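Local coordinates for protein FAD-binding oxidoreductase (Gulosibacter chungangensis, PDB 7PBG) that oxidises 4-ethylphenol, with a covalently bound FAD as its cofactor, at residues Q14-I26 against D66-I79. Numbering follows the deposited sequence.
Sequences QFANAISEFSETI and DVQVIVRIANKYGI
I73 fits as a knob among A18, E21, F22 and T25 of the facing helix. Its CG2 packs on the F22 ring, 3.4 Å from CE1. Its CD1 meets T25 OG1 tip to tip. The F22 ring also turns its edge, in plane, to I70 O. Packing is tight at two places: I26 CD1 lies 3.3 Å from V69 CG1, and I79 CD1 lies 3.3 Å from A18 CB. The two helices run nearly antiparallel, at 162°, with axes 10.0 Å apart. They lie side by side on the small mixed sheet of the FAD-binding (PCMH-type) domain, where F22 and I70 both rest on I59 of strand 57-59. Helix 64-77 ends in a Schellman motif: G78 is the C-prime residue with positive phi, and I79 N bonds back to A74 O. The chain then leads toward the FAD-binding residue H82.

The other side is more open and polar. A18 CB sits over one face of the Y77 ring, 3.9 Å from its centroid. E21 CG is anti to its carbonyl carbon (chi1 -70°), and the extended chain carries the carboxylate to the ring's edge, the two planes 79° apart. There OE2 accepts a very short hydrogen bond from Y77 OH, 2.4 Å. Exposed K76 NZ donates a hydrogen bond to the syn lone pair of E21 OE2, 2.6 Å, as part of a salt bridge. A leucine in place of Y77 would probably cost E21 OE2 its hydroxyl donor, leaving the K76 bond, and take the ring face from A18 CB. At the I26-D66 end, away from the K76 side, a water joins I26 O to D66 OD2, which also accepts from G62 N.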
loop_
_atom_site.group_PDB
_atom_site.type_symbol
_atom_site.label_atom_id
_atom_site.label_comp_id
_atom_site.label_asym_id
_atom_site.label_seq_id
_atom_site.Cartn_x
_atom_site.Cartn_y
_atom_site.Cartn_z
ATOM N N GLN A 14 15.337 -40.703 -1.785
ATOM C CA GLN A 14 15.587 -39.314 -1.328
ATOM C C GLN A 14 14.346 -38.782 -0.603
ATOM O O GLN A 14 14.502 -38.268 0.534
ATOM C CB GLN A 14 15.966 -38.462 -2.533
ATOM C CG GLN A 14 17.417 -38.691 -2.940
ATOM C CD GLN A 14 17.699 -38.110 -4.302
ATOM O OE1 GLN A 14 16.789 -37.780 -5.055
ATOM N NE2 GLN A 14 18.983 -37.985 -4.634
ATOM N N PHE A 15 13.175 -38.924 -1.219
ATOM C CA PHE A 15 11.881 -38.466 -0.646
ATOM C C PHE A 15 11.620 -39.154 0.696
ATOM O O PHE A 15 11.229 -38.477 1.693
ATOM C CB PHE A 15 10.726 -38.722 -1.615
ATOM C CG PHE A 15 9.478 -37.974 -1.244
ATOM C CD1 PHE A 15 9.388 -36.620 -1.520
ATOM C CD2 PHE A 15 8.457 -38.576 -0.528
ATOM C CE1 PHE A 15 8.249 -35.903 -1.177
ATOM C CE2 PHE A 15 7.319 -37.849 -0.187
ATOM C CZ PHE A 15 7.239 -36.515 -0.500
ATOM N N ALA A 16 11.786 -40.479 0.767
ATOM C CA ALA A 16 11.588 -41.219 2.036
ATOM C C ALA A 16 12.547 -40.651 3.100
ATOM O O ALA A 16 12.185 -40.649 4.302
ATOM C CB ALA A 16 11.815 -42.708 1.847
ATOM N N ASN A 17 13.743 -40.238 2.702
ATOM C CA ASN A 17 14.767 -39.758 3.668
ATOM C C ASN A 17 14.302 -38.405 4.215
ATOM O O ASN A 17 14.366 -38.244 5.434
ATOM C CB ASN A 17 16.175 -39.666 3.093
ATOM C CG ASN A 17 16.860 -41.010 2.988
ATOM O OD1 ASN A 17 16.553 -41.936 3.726
ATOM N ND2 ASN A 17 17.789 -41.108 2.065
ATOM N N ALA A 18 13.783 -37.536 3.347
ATOM C CA ALA A 18 13.211 -36.220 3.731
ATOM C C ALA A 18 11.999 -36.418 4.642
ATOM O O ALA A 18 11.897 -35.735 5.694
ATOM C CB ALA A 18 12.853 -35.439 2.500
ATOM N N ILE A 19 11.097 -37.334 4.284
ATOM C CA ILE A 19 9.886 -37.662 5.095
ATOM C C ILE A 19 10.319 -38.138 6.489
ATOM O O ILE A 19 9.713 -37.702 7.502
ATOM C CB ILE A 19 8.970 -38.693 4.388
ATOM C CG1 ILE A 19 8.337 -38.131 3.113
ATOM C CG2 ILE A 19 7.911 -39.244 5.337
ATOM C CD1 ILE A 19 7.298 -37.015 3.331
ATOM N N SER A 20 11.341 -38.983 6.572
ATOM C CA SER A 20 11.879 -39.461 7.867
ATOM C C SER A 20 12.412 -38.267 8.699
ATOM O O SER A 20 12.141 -38.231 9.936
ATOM C CB SER A 20 12.914 -40.537 7.625
ATOM O OG SER A 20 13.617 -40.780 8.818
ATOM N N GLU A 21 13.045 -37.267 8.073
ATOM C CA GLU A 21 13.570 -36.059 8.781
ATOM C C GLU A 21 12.398 -35.158 9.221
ATOM O O GLU A 21 12.390 -34.722 10.383
ATOM C CB GLU A 21 14.563 -35.301 7.900
ATOM C CG GLU A 21 15.881 -36.057 7.700
ATOM C CD GLU A 21 17.074 -35.187 7.336
ATOM O OE1 GLU A 21 17.206 -34.074 7.909
ATOM O OE2 GLU A 21 17.902 -35.653 6.536
ATOM N N PHE A 22 11.414 -34.902 8.353
ATOM C CA PHE A 22 10.185 -34.155 8.742
ATOM C C PHE A 22 9.533 -34.859 9.931
ATOM O O PHE A 22 9.202 -34.210 10.952
ATOM C CB PHE A 22 9.204 -34.097 7.578
ATOM C CG PHE A 22 9.660 -33.335 6.364
ATOM C CD1 PHE A 22 10.318 -32.134 6.468
ATOM C CD2 PHE A 22 9.330 -33.781 5.097
ATOM C CE1 PHE A 22 10.666 -31.416 5.327
ATOM C CE2 PHE A 22 9.676 -33.070 3.968
ATOM C CZ PHE A 22 10.352 -31.890 4.093
ATOM N N SER A 23 9.335 -36.175 9.838
ATOM C CA SER A 23 8.692 -36.961 10.934
ATOM C C SER A 23 9.493 -36.799 12.235
ATOM O O SER A 23 8.868 -36.541 13.289
ATOM C CB SER A 23 8.546 -38.414 10.554
ATOM O OG SER A 23 7.833 -38.518 9.338
ATOM N N GLU A 24 10.819 -36.989 12.191
ATOM C CA GLU A 24 11.678 -36.969 13.404
ATOM C C GLU A 24 11.564 -35.586 14.063
ATOM O O GLU A 24 11.441 -35.548 15.305
ATOM C CB GLU A 24 13.139 -37.336 13.111
ATOM N N THR A 25 11.536 -34.499 13.274
ATOM C CA THR A 25 11.648 -33.108 13.793
ATOM C C THR A 25 10.280 -32.516 14.165
ATOM O O THR A 25 10.243 -31.703 15.102
ATOM C CB THR A 25 12.391 -32.234 12.775
ATOM O OG1 THR A 25 11.698 -32.233 11.529
ATOM C CG2 THR A 25 13.826 -32.684 12.550
ATOM N N ILE A 26 9.237 -32.814 13.404
ATOM C CA ILE A 26 7.867 -32.211 13.523
ATOM C C ILE A 26 6.977 -33.174 14.314
ATOM O O ILE A 26 6.092 -32.711 15.064
ATOM C CB ILE A 26 7.303 -31.942 12.113
ATOM C CG1 ILE A 26 8.321 -31.166 11.287
ATOM C CG2 ILE A 26 5.952 -31.241 12.139
ATOM C CD1 ILE A 26 8.770 -29.911 12.008
ATOM N N ASP A 66 8.726 -24.978 13.641
ATOM C CA ASP A 66 8.431 -26.178 12.804
ATOM C C ASP A 66 8.584 -25.757 11.335
ATOM O O ASP A 66 9.227 -26.445 10.558
ATOM C CB ASP A 66 7.037 -26.742 13.021
ATOM C CG ASP A 66 6.880 -27.574 14.285
ATOM O OD1 ASP A 66 7.864 -27.719 15.042
ATOM O OD2 ASP A 66 5.776 -28.094 14.482
ATOM N N VAL A 67 7.940 -24.675 10.941
ATOM C CA VAL A 67 8.093 -24.161 9.542
ATOM C C VAL A 67 9.579 -23.997 9.193
ATOM O O VAL A 67 10.013 -24.432 8.084
ATOM C CB VAL A 67 7.278 -22.874 9.310
ATOM C CG1 VAL A 67 7.509 -22.354 7.900
ATOM C CG2 VAL A 67 5.818 -23.128 9.516
ATOM N N GLN A 68 10.382 -23.387 10.064
ATOM C CA GLN A 68 11.823 -23.178 9.762
ATOM C C GLN A 68 12.512 -24.523 9.496
ATOM O O GLN A 68 13.308 -24.607 8.567
ATOM C CB GLN A 68 12.556 -22.477 10.894
ATOM C CG GLN A 68 11.954 -21.129 11.227
ATOM C CD GLN A 68 12.705 -20.519 12.380
ATOM O OE1 GLN A 68 12.263 -20.628 13.527
ATOM N NE2 GLN A 68 13.883 -19.968 12.089
ATOM N N VAL A 69 12.292 -25.502 10.360
ATOM C CA VAL A 69 13.010 -26.800 10.256
ATOM C C VAL A 69 12.531 -27.506 9.002
ATOM O O VAL A 69 13.380 -28.111 8.320
ATOM C CB VAL A 69 12.905 -27.693 11.512
ATOM C CG1 VAL A 69 11.509 -28.068 11.874
ATOM C CG2 VAL A 69 13.752 -28.963 11.375
ATOM N N ILE A 70 11.240 -27.442 8.671
ATOM C CA ILE A 70 10.722 -28.053 7.399
ATOM C C ILE A 70 11.410 -27.406 6.185
ATOM O O ILE A 70 11.823 -28.114 5.226
ATOM C CB ILE A 70 9.191 -27.930 7.304
ATOM C CG1 ILE A 70 8.500 -28.811 8.354
ATOM C CG2 ILE A 70 8.672 -28.217 5.900
ATOM C CD1 ILE A 70 7.110 -28.317 8.728
ATOM N N VAL A 71 11.539 -26.090 6.196
ATOM C CA VAL A 71 12.159 -25.369 5.049
ATOM C C VAL A 71 13.636 -25.787 4.908
ATOM O O VAL A 71 14.114 -25.939 3.761
ATOM C CB VAL A 71 11.998 -23.860 5.253
ATOM C CG1 VAL A 71 12.877 -23.109 4.260
ATOM C CG2 VAL A 71 10.542 -23.456 5.079
ATOM N N ARG A 72 14.344 -25.919 6.028
ATOM C CA ARG A 72 15.781 -26.290 6.010
ATOM C C ARG A 72 15.906 -27.675 5.392
ATOM O O ARG A 72 16.773 -27.857 4.517
ATOM C CB ARG A 72 16.385 -26.237 7.405
ATOM C CG ARG A 72 16.538 -24.814 7.915
ATOM C CD ARG A 72 16.887 -24.816 9.384
ATOM N NE ARG A 72 16.840 -23.461 9.907
ATOM C CZ ARG A 72 16.404 -23.124 11.114
ATOM N NH1 ARG A 72 15.905 -24.027 11.939
ATOM N NH2 ARG A 72 16.419 -21.855 11.464
ATOM N N ILE A 73 15.094 -28.616 5.869
ATOM C CA ILE A 73 15.086 -30.003 5.329
ATOM C C ILE A 73 14.769 -29.933 3.836
ATOM O O ILE A 73 15.396 -30.663 3.046
ATOM C CB ILE A 73 14.125 -30.919 6.107
ATOM C CG1 ILE A 73 14.617 -31.128 7.536
ATOM C CG2 ILE A 73 13.927 -32.243 5.379
ATOM C CD1 ILE A 73 13.549 -31.604 8.489
ATOM N N ALA A 74 13.764 -29.166 3.430
ATOM C CA ALA A 74 13.378 -29.064 2.002
ATOM C C ALA A 74 14.561 -28.603 1.153
ATOM O O ALA A 74 14.777 -29.142 0.060
ATOM C CB ALA A 74 12.183 -28.144 1.836
ATOM N N ASN A 75 15.331 -27.641 1.653
ATOM C CA ASN A 75 16.534 -27.136 0.943
ATOM C C ASN A 75 17.566 -28.269 0.817
ATOM O O ASN A 75 18.126 -28.414 -0.250
ATOM C CB ASN A 75 17.151 -25.938 1.679
ATOM C CG ASN A 75 16.513 -24.623 1.275
ATOM O OD1 ASN A 75 16.862 -24.028 0.243
ATOM N ND2 ASN A 75 15.576 -24.161 2.085
ATOM N N LYS A 76 17.774 -29.042 1.875
ATOM C CA LYS A 76 18.830 -30.093 1.866
ATOM C C LYS A 76 18.468 -31.112 0.770
ATOM O O LYS A 76 19.357 -31.523 0.017
ATOM C CB LYS A 76 18.962 -30.736 3.245
ATOM C CG LYS A 76 19.941 -31.900 3.330
ATOM C CD LYS A 76 20.017 -32.475 4.723
ATOM C CE LYS A 76 20.456 -33.923 4.739
ATOM N NZ LYS A 76 20.222 -34.521 6.072
ATOM N N TYR A 77 17.187 -31.443 0.613
ATOM C CA TYR A 77 16.767 -32.517 -0.334
ATOM C C TYR A 77 16.328 -31.964 -1.684
ATOM O O TYR A 77 16.041 -32.783 -2.530
ATOM C CB TYR A 77 15.645 -33.348 0.279
ATOM C CG TYR A 77 16.157 -34.242 1.364
ATOM C CD1 TYR A 77 16.780 -35.437 1.041
ATOM C CD2 TYR A 77 16.072 -33.897 2.694
ATOM C CE1 TYR A 77 17.328 -36.252 2.017
ATOM C CE2 TYR A 77 16.620 -34.695 3.686
ATOM C CZ TYR A 77 17.227 -35.896 3.349
ATOM O OH TYR A 77 17.737 -36.697 4.339
ATOM N N GLY A 78 16.154 -30.649 -1.837
ATOM C CA GLY A 78 15.658 -30.068 -3.106
ATOM C C GLY A 78 14.198 -30.411 -3.365
ATOM O O GLY A 78 13.825 -30.608 -4.518
ATOM N N ILE A 79 13.395 -30.476 -2.304
ATOM C CA ILE A 79 11.957 -30.820 -2.375
ATOM C C ILE A 79 11.138 -29.543 -2.356
ATOM O O ILE A 79 11.287 -28.770 -1.411
ATOM C CB ILE A 79 11.591 -31.798 -1.249
ATOM C CG1 ILE A 79 12.239 -33.170 -1.517
ATOM C CG2 ILE A 79 10.084 -31.855 -1.101
ATOM C CD1 ILE A 79 12.064 -34.147 -0.390
HETATM O O HOH W 1 4.926 -30.330 15.676
#